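PDB 3RIQ: tailspike protein from Siphovirus 9NA, which binds Salmonella lipopolysaccharide, the phage receptor, and cleaves its O-antigen polysaccharide as an endorhamnosidase. Local coordinates for the interface of chains A and B. Sequence-based numbering; all coordinates share one arbitrary frame. Chains: chain A/B, Tailspike protein.

Contact 1: the interface of chains A and B. Residues chain A 521, 525-526; chain B 533-534, 541.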
loop_
_atom_site.group_PDB
_atom_site.type_symbol
_atom_site.label_atom_id
_atom_site.label_comp_id
_atom_site.label_asym_id
_atom_site.label_seq_id
_atom_site.Cartn_x
_atom_site.Cartn_y
_atom_site.Cartn_z
ATOM N N PHE A 521 36.971 35.539 33.548
ATOM C CA PHE A 521 37.749 35.722 34.779
ATOM C C PHE A 521 39.233 35.937 34.510
ATOM O O PHE A 521 39.852 35.170 33.772
ATOM C CB PHE A 521 37.557 34.535 35.711
ATOM C CG PHE A 521 36.179 34.459 36.326
ATOM C CD1 PHE A 521 35.197 33.602 35.796
ATOM C CD2 PHE A 521 35.852 35.262 37.422
ATOM C CE1 PHE A 521 33.907 33.533 36.369
ATOM C CE2 PHE A 521 34.557 35.208 37.993
ATOM C CZ PHE A 521 33.587 34.340 37.457
ATOM N N ASP A 525 40.984 35.911 39.432
ATOM C CA ASP A 525 39.528 35.729 39.505
ATOM C C ASP A 525 38.683 37.000 39.375
ATOM O O ASP A 525 37.507 36.985 39.750
ATOM C CB ASP A 525 39.126 35.022 40.810
ATOM C CG ASP A 525 39.559 33.573 40.856
ATOM O OD1 ASP A 525 39.443 32.883 39.816
ATOM O OD2 ASP A 525 40.000 33.136 41.948
ATOM N N GLU A 526 39.265 38.088 38.863
ATOM C CA GLU A 526 38.530 39.345 38.643
ATOM C C GLU A 526 37.549 39.135 37.478
ATOM O O GLU A 526 37.966 38.675 36.410
ATOM C CB GLU A 526 39.497 40.493 38.288
ATOM C CG GLU A 526 40.688 40.697 39.232
ATOM C CD GLU A 526 41.961 39.990 38.765
ATOM O OE1 GLU A 526 41.889 38.930 38.065
ATOM O OE2 GLU A 526 43.046 40.509 39.113
ATOM N N LYS B 533 32.765 31.462 40.517
ATOM C CA LYS B 533 34.111 31.448 39.950
ATOM C C LYS B 533 34.513 30.069 39.398
ATOM O O LYS B 533 33.820 29.085 39.624
ATOM C CB LYS B 533 35.112 31.924 41.018
ATOM C CG LYS B 533 34.987 33.420 41.347
ATOM C CD LYS B 533 35.989 33.826 42.459
ATOM C CE LYS B 533 35.371 33.704 43.851
ATOM N NZ LYS B 533 36.362 33.778 45.028
ATOM N N PRO B 534 35.644 29.995 38.672
ATOM C CA PRO B 534 36.098 28.706 38.147
ATOM C C PRO B 534 36.349 27.632 39.223
ATOM O O PRO B 534 36.235 26.427 38.924
ATOM C CB PRO B 534 37.379 29.073 37.397
ATOM C CG PRO B 534 37.104 30.486 36.903
ATOM C CD PRO B 534 36.397 31.124 38.090
ATOM N N TYR B 541 29.085 41.176 42.648
ATOM C CA TYR B 541 29.419 42.525 42.179
ATOM C C TYR B 541 28.200 43.415 42.231
ATOM O O TYR B 541 27.116 42.995 41.855
ATOM C CB TYR B 541 29.930 42.443 40.743
ATOM C CG TYR B 541 31.285 41.805 40.639
ATOM C CD1 TYR B 541 31.411 40.424 40.443
ATOM C CD2 TYR B 541 32.455 42.585 40.701
ATOM C CE1 TYR B 541 32.658 39.823 40.381
ATOM C CE2 TYR B 541 33.709 41.997 40.611
ATOM C CZ TYR B 541 33.801 40.613 40.449
ATOM O OH TYR B 541 35.029 40.010 40.344
HETATM O O HOH W 1 38.584 32.055 44.092
HETATM O O HOH W 2 36.881 38.197 42.234
#

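Contact 2: the interface of chains A and B. Residues chain A 430-434, 439, 459; chain B 442-445.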
loop_
_atom_site.group_PDB
_atom_site.type_symbol
_atom_site.label_atom_id
_atom_site.label_comp_id
_atom_site.label_asym_id
_atom_site.label_seq_id
_atom_site.Cartn_x
_atom_site.Cartn_y
_atom_site.Cartn_z
ATOM N N ILE A 430 6.502 22.976 15.520
ATOM C CA ILE A 430 6.984 21.719 16.080
ATOM C C ILE A 430 6.439 21.586 17.506
ATOM O O ILE A 430 6.645 22.499 18.322
ATOM C CB ILE A 430 8.506 21.655 16.088
ATOM C CG1 ILE A 430 9.073 21.792 14.678
ATOM C CG2 ILE A 430 8.970 20.359 16.697
ATOM C CD1 ILE A 430 10.564 22.116 14.626
ATOM N N ASN A 431 5.740 20.481 17.791
ATOM C CA ASN A 431 5.101 20.256 19.077
ATOM C C ASN A 431 5.438 18.839 19.539
ATOM O O ASN A 431 4.813 17.857 19.095
ATOM C CB ASN A 431 3.587 20.456 18.962
ATOM C CG ASN A 431 2.789 19.772 20.102
ATOM O OD1 ASN A 431 3.289 19.592 21.221
ATOM N ND2 ASN A 431 1.538 19.381 19.795
ATOM N N VAL A 432 6.479 18.739 20.357
ATOM C CA VAL A 432 6.963 17.431 20.803
ATOM C C VAL A 432 6.653 17.237 22.279
ATOM O O VAL A 432 6.503 18.220 23.046
ATOM C CB VAL A 432 8.497 17.226 20.475
ATOM C CG1 VAL A 432 8.741 17.179 18.932
ATOM C CG2 VAL A 432 9.383 18.283 21.147
ATOM N N GLN A 433 6.553 15.971 22.668
ATOM C CA GLN A 433 6.172 15.625 24.011
ATOM C C GLN A 433 6.901 14.352 24.447
ATOM O O GLN A 433 7.381 13.593 23.637
ATOM C CB GLN A 433 4.644 15.446 24.057
ATOM C CG GLN A 433 4.130 14.250 23.237
ATOM C CD GLN A 433 2.633 14.246 23.175
ATOM O OE1 GLN A 433 2.022 15.132 22.575
ATOM N NE2 GLN A 433 2.023 13.253 23.798
ATOM N N HIS A 434 7.018 14.143 25.741
ATOM C CA HIS A 434 7.680 12.930 26.258
ATOM C C HIS A 434 7.169 12.550 27.641
ATOM O O HIS A 434 6.796 13.420 28.425
ATOM C CB HIS A 434 9.214 13.132 26.294
ATOM C CG HIS A 434 9.997 11.865 26.147
ATOM N ND1 HIS A 434 10.127 10.937 27.153
ATOM C CD2 HIS A 434 10.649 11.349 25.075
ATOM C CE1 HIS A 434 10.849 9.917 26.723
ATOM N NE2 HIS A 434 11.170 10.138 25.461
ATOM N N MET A 439 13.309 16.401 28.182
ATOM C CA MET A 439 13.420 15.962 26.792
ATOM C C MET A 439 14.326 16.918 26.051
ATOM O O MET A 439 14.632 18.011 26.560
ATOM C CB MET A 439 12.044 15.802 26.125
ATOM C CG MET A 439 11.355 17.111 25.724
ATOM S SD MET A 439 9.707 16.759 25.015
ATOM C CE MET A 439 10.137 15.865 23.502
ATOM N N ALA A 459 14.556 20.747 27.626
ATOM C CA ALA A 459 13.386 21.199 28.388
ATOM C C ALA A 459 13.306 20.277 29.585
ATOM O O ALA A 459 13.093 19.075 29.405
ATOM C CB ALA A 459 12.142 21.011 27.546
ATOM N N SER B 442 7.852 23.832 20.497
ATOM C CA SER B 442 7.428 23.649 21.882
ATOM C C SER B 442 7.800 22.241 22.322
ATOM O O SER B 442 7.675 21.293 21.515
ATOM C CB SER B 442 5.926 23.854 22.045
ATOM O OG SER B 442 5.505 25.090 21.501
ATOM N N MET B 443 8.238 22.102 23.574
ATOM C CA MET B 443 8.593 20.783 24.128
ATOM C C MET B 443 7.841 20.585 25.424
ATOM O O MET B 443 7.900 21.446 26.317
ATOM C CB MET B 443 10.104 20.633 24.331
ATOM C CG MET B 443 10.883 20.975 23.052
ATOM S SD MET B 443 12.684 21.200 23.158
ATOM C CE MET B 443 13.073 19.961 24.256
ATOM N N ARG B 444 7.096 19.476 25.486
ATOM C CA ARG B 444 6.225 19.156 26.650
ATOM C C ARG B 444 6.617 17.789 27.251
ATOM O O ARG B 444 5.921 16.777 27.045
ATOM C CB ARG B 444 4.723 19.224 26.270
ATOM C CG ARG B 444 3.736 19.143 27.474
ATOM C CD ARG B 444 2.267 19.388 27.054
ATOM N NE ARG B 444 1.825 18.338 26.132
ATOM C CZ ARG B 444 1.371 17.141 26.519
ATOM N NH1 ARG B 444 1.214 16.863 27.826
ATOM N NH2 ARG B 444 1.076 16.227 25.589
ATOM N N PRO B 445 7.753 17.753 27.983
ATOM C CA PRO B 445 8.056 16.572 28.819
ATOM C C PRO B 445 7.073 16.429 29.983
ATOM O O PRO B 445 6.194 17.287 30.171
ATOM C CB PRO B 445 9.448 16.846 29.337
ATOM C CG PRO B 445 9.559 18.358 29.385
ATOM C CD PRO B 445 8.732 18.845 28.176
HETATM O O HOH W 3 4.905 24.610 18.750
HETATM O O HOH W 4 1.950 18.256 23.290
#

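Contact 3: the interface of chains A and B. Residues chain A 494, 496; chain B 501-503, 505-507, 510, 519.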
loop_
_atom_site.group_PDB
_atom_site.type_symbol
_atom_site.label_atom_id
_atom_site.label_comp_id
_atom_site.label_asym_id
_atom_site.label_seq_id
_atom_site.Cartn_x
_atom_site.Cartn_y
_atom_site.Cartn_z
ATOM N N PHE A 494 14.016 31.037 39.707
ATOM C CA PHE A 494 14.373 32.458 39.864
ATOM C C PHE A 494 14.229 33.306 38.594
ATOM O O PHE A 494 14.471 34.513 38.629
ATOM C CB PHE A 494 15.751 32.640 40.548
ATOM C CG PHE A 494 15.713 32.324 42.033
ATOM C CD1 PHE A 494 15.946 31.032 42.472
ATOM C CD2 PHE A 494 15.394 33.306 42.963
ATOM C CE1 PHE A 494 15.866 30.702 43.809
ATOM C CE2 PHE A 494 15.317 32.989 44.318
ATOM C CZ PHE A 494 15.552 31.691 44.740
ATOM N N HIS A 496 15.769 33.750 35.860
ATOM C CA HIS A 496 16.941 34.483 35.373
ATOM C C HIS A 496 17.670 33.647 34.321
ATOM O O HIS A 496 17.491 32.414 34.228
ATOM C CB HIS A 496 17.924 34.708 36.521
ATOM C CG HIS A 496 18.490 33.437 37.072
ATOM N ND1 HIS A 496 17.688 32.444 37.603
ATOM C CD2 HIS A 496 19.764 32.972 37.142
ATOM C CE1 HIS A 496 18.446 31.432 37.997
ATOM N NE2 HIS A 496 19.707 31.728 37.733
ATOM N N VAL B 501 16.537 38.689 34.320
ATOM C CA VAL B 501 17.317 38.720 35.564
ATOM C C VAL B 501 16.408 38.434 36.739
ATOM O O VAL B 501 15.188 38.667 36.684
ATOM C CB VAL B 501 18.131 40.023 35.729
ATOM C CG1 VAL B 501 18.752 40.454 34.419
ATOM C CG2 VAL B 501 17.289 41.096 36.280
ATOM N N ALA B 502 16.989 37.900 37.813
ATOM C CA ALA B 502 16.165 37.574 38.982
ATOM C C ALA B 502 15.602 38.824 39.649
ATOM O O ALA B 502 16.251 39.888 39.687
ATOM C CB ALA B 502 16.929 36.708 39.967
ATOM N N GLU B 503 14.389 38.689 40.174
ATOM C CA GLU B 503 13.675 39.802 40.811
ATOM C C GLU B 503 14.144 40.123 42.235
ATOM O O GLU B 503 13.803 41.182 42.779
ATOM C CB GLU B 503 12.169 39.470 40.834
ATOM C CG GLU B 503 11.602 39.339 39.416
ATOM C CD GLU B 503 10.183 38.820 39.369
ATOM O OE1 GLU B 503 9.498 38.883 40.412
ATOM O OE2 GLU B 503 9.755 38.349 38.284
ATOM N N GLN B 505 17.188 38.530 45.553
ATOM C CA GLN B 505 18.449 37.834 45.827
ATOM C C GLN B 505 18.529 36.419 45.211
ATOM O O GLN B 505 17.714 35.542 45.530
ATOM C CB GLN B 505 18.626 37.736 47.341
ATOM C CG GLN B 505 19.903 37.078 47.774
ATOM C CD GLN B 505 21.112 37.848 47.322
ATOM O OE1 GLN B 505 22.006 37.287 46.669
ATOM N NE2 GLN B 505 21.150 39.142 47.639
ATOM N N LEU B 506 19.540 36.215 44.363
ATOM C CA LEU B 506 19.825 34.915 43.806
ATOM C C LEU B 506 20.633 34.094 44.806
ATOM O O LEU B 506 21.660 34.568 45.298
ATOM C CB LEU B 506 20.682 35.110 42.554
ATOM C CG LEU B 506 20.068 35.037 41.178
ATOM C CD1 LEU B 506 21.221 35.007 40.172
ATOM C CD2 LEU B 506 19.146 33.783 41.018
ATOM N N PRO B 507 20.179 32.866 45.131
ATOM C CA PRO B 507 21.005 32.011 45.994
ATOM C C PRO B 507 22.128 31.337 45.193
ATOM O O PRO B 507 22.030 31.205 43.946
ATOM C CB PRO B 507 20.000 31.001 46.546
ATOM C CG PRO B 507 18.976 30.857 45.427
ATOM C CD PRO B 507 18.909 32.217 44.741
ATOM N N ALA B 510 21.387 28.655 42.636
ATOM C CA ALA B 510 20.765 29.044 41.358
ATOM C C ALA B 510 21.753 29.228 40.202
ATOM O O ALA B 510 21.356 29.592 39.093
ATOM C CB ALA B 510 19.846 30.252 41.506
ATOM N N PHE B 519 22.378 37.735 36.871
ATOM C CA PHE B 519 22.015 39.051 37.367
ATOM C C PHE B 519 20.783 38.979 38.277
ATOM O O PHE B 519 19.916 38.119 38.120
ATOM C CB PHE B 519 21.705 40.010 36.217
ATOM C CG PHE B 519 22.921 40.413 35.392
ATOM C CD1 PHE B 519 23.443 39.590 34.386
ATOM C CD2 PHE B 519 23.525 41.655 35.615
ATOM C CE1 PHE B 519 24.561 40.026 33.623
ATOM C CE2 PHE B 519 24.615 42.081 34.854
ATOM C CZ PHE B 519 25.140 41.257 33.875
HETATM O O HOH W 5 13.007 36.221 40.143
#

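Contact 4: the interface of chains A and B. Residues chain A 496-501; chain B 511, 515-519.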
loop_
_atom_site.group_PDB
_atom_site.type_symbol
_atom_site.label_atom_id
_atom_site.label_comp_id
_atom_site.label_asym_id
_atom_site.label_seq_id
_atom_site.Cartn_x
_atom_site.Cartn_y
_atom_site.Cartn_z
ATOM N N HIS A 496 15.769 33.750 35.860
ATOM C CA HIS A 496 16.941 34.483 35.373
ATOM C C HIS A 496 17.670 33.647 34.321
ATOM O O HIS A 496 17.491 32.414 34.228
ATOM C CB HIS A 496 17.924 34.708 36.521
ATOM C CG HIS A 496 18.490 33.437 37.072
ATOM N ND1 HIS A 496 17.688 32.444 37.603
ATOM C CD2 HIS A 496 19.764 32.972 37.142
ATOM C CE1 HIS A 496 18.446 31.432 37.997
ATOM N NE2 HIS A 496 19.707 31.728 37.733
ATOM N N MET A 497 18.514 34.300 33.538
ATOM C CA MET A 497 19.479 33.572 32.708
ATOM C C MET A 497 20.778 33.288 33.485
ATOM O O MET A 497 21.370 34.224 34.067
ATOM C CB MET A 497 19.792 34.368 31.443
ATOM C CG MET A 497 20.742 33.699 30.454
ATOM S SD MET A 497 21.107 34.820 29.056
ATOM C CE MET A 497 19.726 34.569 28.035
ATOM N N SER A 498 21.205 32.028 33.503
ATOM C CA SER A 498 22.574 31.697 33.914
ATOM C C SER A 498 23.473 31.781 32.692
ATOM O O SER A 498 23.217 31.112 31.672
ATOM C CB SER A 498 22.645 30.292 34.515
ATOM O OG SER A 498 21.686 30.154 35.541
ATOM N N ILE A 499 24.515 32.599 32.802
ATOM C CA ILE A 499 25.359 32.948 31.662
ATOM C C ILE A 499 26.745 32.286 31.845
ATOM O O ILE A 499 27.441 32.571 32.833
ATOM C CB ILE A 499 25.514 34.501 31.558
ATOM C CG1 ILE A 499 24.139 35.197 31.460
ATOM C CG2 ILE A 499 26.516 34.887 30.449
ATOM C CD1 ILE A 499 24.199 36.722 31.512
ATOM N N PRO A 500 27.179 31.454 30.881
ATOM C CA PRO A 500 28.531 30.866 30.989
ATOM C C PRO A 500 29.572 31.917 30.645
ATOM O O PRO A 500 29.372 32.727 29.719
ATOM C CB PRO A 500 28.501 29.712 29.973
ATOM C CG PRO A 500 27.456 30.164 28.958
ATOM C CD PRO A 500 26.421 30.926 29.727
ATOM N N VAL A 501 30.650 31.953 31.429
ATOM C CA VAL A 501 31.717 32.936 31.196
ATOM C C VAL A 501 33.046 32.223 31.078
ATOM O O VAL A 501 33.234 31.114 31.607
ATOM C CB VAL A 501 31.727 34.069 32.247
ATOM C CG1 VAL A 501 30.323 34.520 32.584
ATOM C CG2 VAL A 501 32.439 33.645 33.462
ATOM N N LEU B 511 23.029 28.933 40.452
ATOM C CA LEU B 511 24.046 28.824 39.382
ATOM C C LEU B 511 24.654 27.430 39.451
ATOM O O LEU B 511 25.391 27.095 40.408
ATOM C CB LEU B 511 25.150 29.899 39.513
ATOM C CG LEU B 511 24.692 31.349 39.318
ATOM C CD1 LEU B 511 25.765 32.390 39.694
ATOM C CD2 LEU B 511 24.224 31.567 37.865
ATOM N N SER B 515 32.220 28.922 36.821
ATOM C CA SER B 515 32.491 29.911 35.783
ATOM C C SER B 515 31.212 30.351 35.076
ATOM O O SER B 515 31.079 30.276 33.836
ATOM C CB SER B 515 33.569 29.419 34.818
ATOM O OG SER B 515 34.206 30.514 34.178
ATOM N N SER B 516 30.268 30.812 35.880
ATOM C CA SER B 516 28.993 31.331 35.355
ATOM C C SER B 516 28.473 32.467 36.238
ATOM O O SER B 516 28.890 32.597 37.375
ATOM C CB SER B 516 27.942 30.229 35.158
ATOM O OG SER B 516 27.478 29.677 36.376
ATOM N N ILE B 517 27.599 33.311 35.688
ATOM C CA ILE B 517 27.017 34.463 36.416
ATOM C C ILE B 517 25.510 34.543 36.237
ATOM O O ILE B 517 24.947 33.983 35.281
ATOM C CB ILE B 517 27.679 35.819 35.982
ATOM C CG1 ILE B 517 27.374 36.128 34.495
ATOM C CG2 ILE B 517 29.215 35.760 36.244
ATOM C CD1 ILE B 517 27.785 37.537 34.068
ATOM N N GLY B 518 24.850 35.248 37.155
ATOM C CA GLY B 518 23.423 35.558 37.005
ATOM C C GLY B 518 23.195 36.941 37.565
ATOM O O GLY B 518 23.787 37.300 38.590
ATOM N N PHE B 519 22.378 37.735 36.871
ATOM C CA PHE B 519 22.015 39.051 37.367
ATOM C C PHE B 519 20.783 38.979 38.277
ATOM O O PHE B 519 19.916 38.119 38.120
ATOM C CB PHE B 519 21.705 40.010 36.217
ATOM C CG PHE B 519 22.921 40.413 35.392
ATOM C CD1 PHE B 519 23.443 39.590 34.386
ATOM C CD2 PHE B 519 23.525 41.655 35.615
ATOM C CE1 PHE B 519 24.561 40.026 33.623
ATOM C CE2 PHE B 519 24.615 42.081 34.854
ATOM C CZ PHE B 519 25.140 41.257 33.875
HETATM O O HOH W 6 20.776 36.844 34.588
HETATM O O HOH W 7 31.882 28.664 31.223
#

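Contact 1: the interface of chains A and B
B:Lys533 lays its aliphatic chain across A:Asp525 and past the rim of A:Phe521, and with the neighbouring B:Pro534 it supplies most of what chain B buries here. The B:Lys533 chain leaves the backbone extended and then bends at its third torsion (chi3 -91°). The methylene CD at this turn rests against A:Asp525 CB at 3.7 Å, the two side chains crossing at about a right angle. One bond earlier, B:Lys533 CG meets the ring carbon CE2 of A:Phe521 at 3.8 Å. The side-chain amine nitrogen does not touch the carboxylate: B:Lys533 NZ stays 4.8 Å from A:Asp525 OD2, and a water joins them, 2.8 Å from A:Asp525 OD2 and 3.0 Å from B:Lys533 NZ. The opposite charges may still attract each other weakly through this bridge. B:Pro534 covers one face of the A:Phe521 ring in a CH-pi contact, its CD displaced toward the rim and 3.6 Å from A:Phe521 CD1; the pyrrolidine CG lies just beyond the rim at the same carbon. At the far end of the patch a second water links the phenol OH of B:Tyr541 to the backbone O of A:Asp525, at 3.2 Å and 2.8 Å respectively. No direct polar bond crosses the patch, so apolar packing and bridging waters do the joining. The site ties the C-terminal strand-and-loop region of one subunit to that of its neighbour and may help hold the C-terminal end of the trimer together.

Contact 2: the interface of chains A and B
Strand 430-433 of chain A pairs in parallel with the end of strand 438-444 of chain B, while A:Met439 and A:Ala459, from strands 438-444 and 455-461, pack beneath B:Met443 and B:Pro445. Backbone hydrogen bonds alternate along the pair: B:Ser442 N to A:Ile430 O, A:Val432 N to B:Ser442 O, and B:Arg444 N to A:Val432 O; a fourth runs from A:His434 N to B:Arg444 O. B:Met443 bends at its third torsion (chi3 39°), and its terminal methyl CE lies 3.6 Å from A:Ala459 CB and equally near A:Met439 CG. Its CG runs alongside A:Val432, 3.6 Å from the methyl CG2. The sulfur of A:Met439 sits 3.9 Å from B:Pro445 CD. On the opposite side of the strands, B:Arg444 runs alongside A:Gln433 and stands its NH2 over the face of the amide, 3.3 Å from A:Gln433 OE1, the planes 79° apart. A water in the guanidinium plane, 2.8 Å from B:Arg444 NE, also contacts A:Asn431 OD1 and A:Gln433 OE1. Another water joins B:Ser442 OG to A:Ile430 O. The site continues a beta-sheet from one subunit into the next, which would help interlock the chains of the trimer.

Contact 3: the interface of chains A and B
The chain A backbone turns at A:Phe494 and is extended at A:His496, and chain B meets it with loop 501-507 and the short 3-10 helix 508-510. A:Phe494, which buries more surface than any other residue of the patch, points its ring at B:Pro507, tip to tip. The pyrrolidine CD sits over one ring face, shifted toward the rim and 3.4 Å from A:Phe494 CZ, in a CH-pi contact. Nearer the root of the side chain, B:Leu506 slides past in the opposite direction and sets its methyl CD2 3.6 Å from A:Phe494 CB. The same methyl caps A:His496: it stands over the centre of the imidazole, 3.8 Å above the plane. One leucine branch thus fills the angle between the two aromatic side chains. A:His496 places CG between its backbone N and carbonyl carbon (chi1 64°), a setting that carries the imidazole to the end of the 3-10 helix. There NE2 donates a hydrogen bond to B:Ala510 O at 3.0 Å, with the acceptor nearly in the ring plane and an angle of 149° at the hydrogen. The bond at the edge and the methyl on the face should together restrict rotation of the ring. A water further along connects A:Phe494 O to B:Glu503 N, 2.8 Å from B:Glu503 N. The site plugs two chain A side chains into a neighbouring subunit, probably adding apolar grip and a directed hydrogen bond to the trimer.

Contact 4: the interface of chains A and B
A:Val501 and B:Ile517 cross at about a right angle, with the valine methyl CG1 3.9 Å from B:Ile517 CG1. The isoleucine branch reaches this position because CG1 stands between its own backbone N and carbonyl carbon (chi1 65°), and it also touches A:Ile499 CB at 3.8 Å, wedging between the two chain A residues. A:Ile499 sends its other end toward B:Phe519: the terminal methyl CD1 meets the edge of the phenyl ring in its plane, 3.9 Å from B:Phe519 CE1, the side chains slanting across one another. Behind these, B:Leu511 directs CD2 at A:Ser498, lying 3.7 Å from the hydroxyl OG. The apolar contacts ride on antiparallel pairing of strand 497-500 of chain A with strand 516-521 of chain B. A:Ile499 and B:Ile517 exchange backbone hydrogen bonds, A:Ile499 N to B:Ile517 O at 2.9 Å and B:Ile517 N back to A:Ile499 O. Beyond the strand end, A:Val501 N donates to B:Ser515 O. The hydroxyl of B:Ser515, turned anti to its backbone N (chi1 -156°), donates in return to A:Val501 O at 2.8 Å, coming from above the carbonyl plane. A water touches both A:Val501 O and B:Ser515 O, while another spans A:Met497 O and B:Phe519 N, continuing the pairing where the strands diverge. The site joins strands of neighbouring subunits edge to edge, lending the C-terminal part of the trimer backbone-level cohesion.

Contacts 3 and 4 are neighbours, their C-alpha centres about 10 Å apart, and they share A:His496 and B:Phe519. Contact 1 lies about 12 Å from contact 4 and 18 Å from contact 3; strand 516-521 serves contacts 1, 3 and 4, through A:Phe521 in the first and chain B residues in the others. Contact 2 stands apart, about 25 Å from contact 4, 26 Å from contact 3 and 36 Å from contact 1. Repeated around the three copies of the assembly, this series would bind the subunits together at several levels of the C-terminal region, through both strand pairing and side-chain packing.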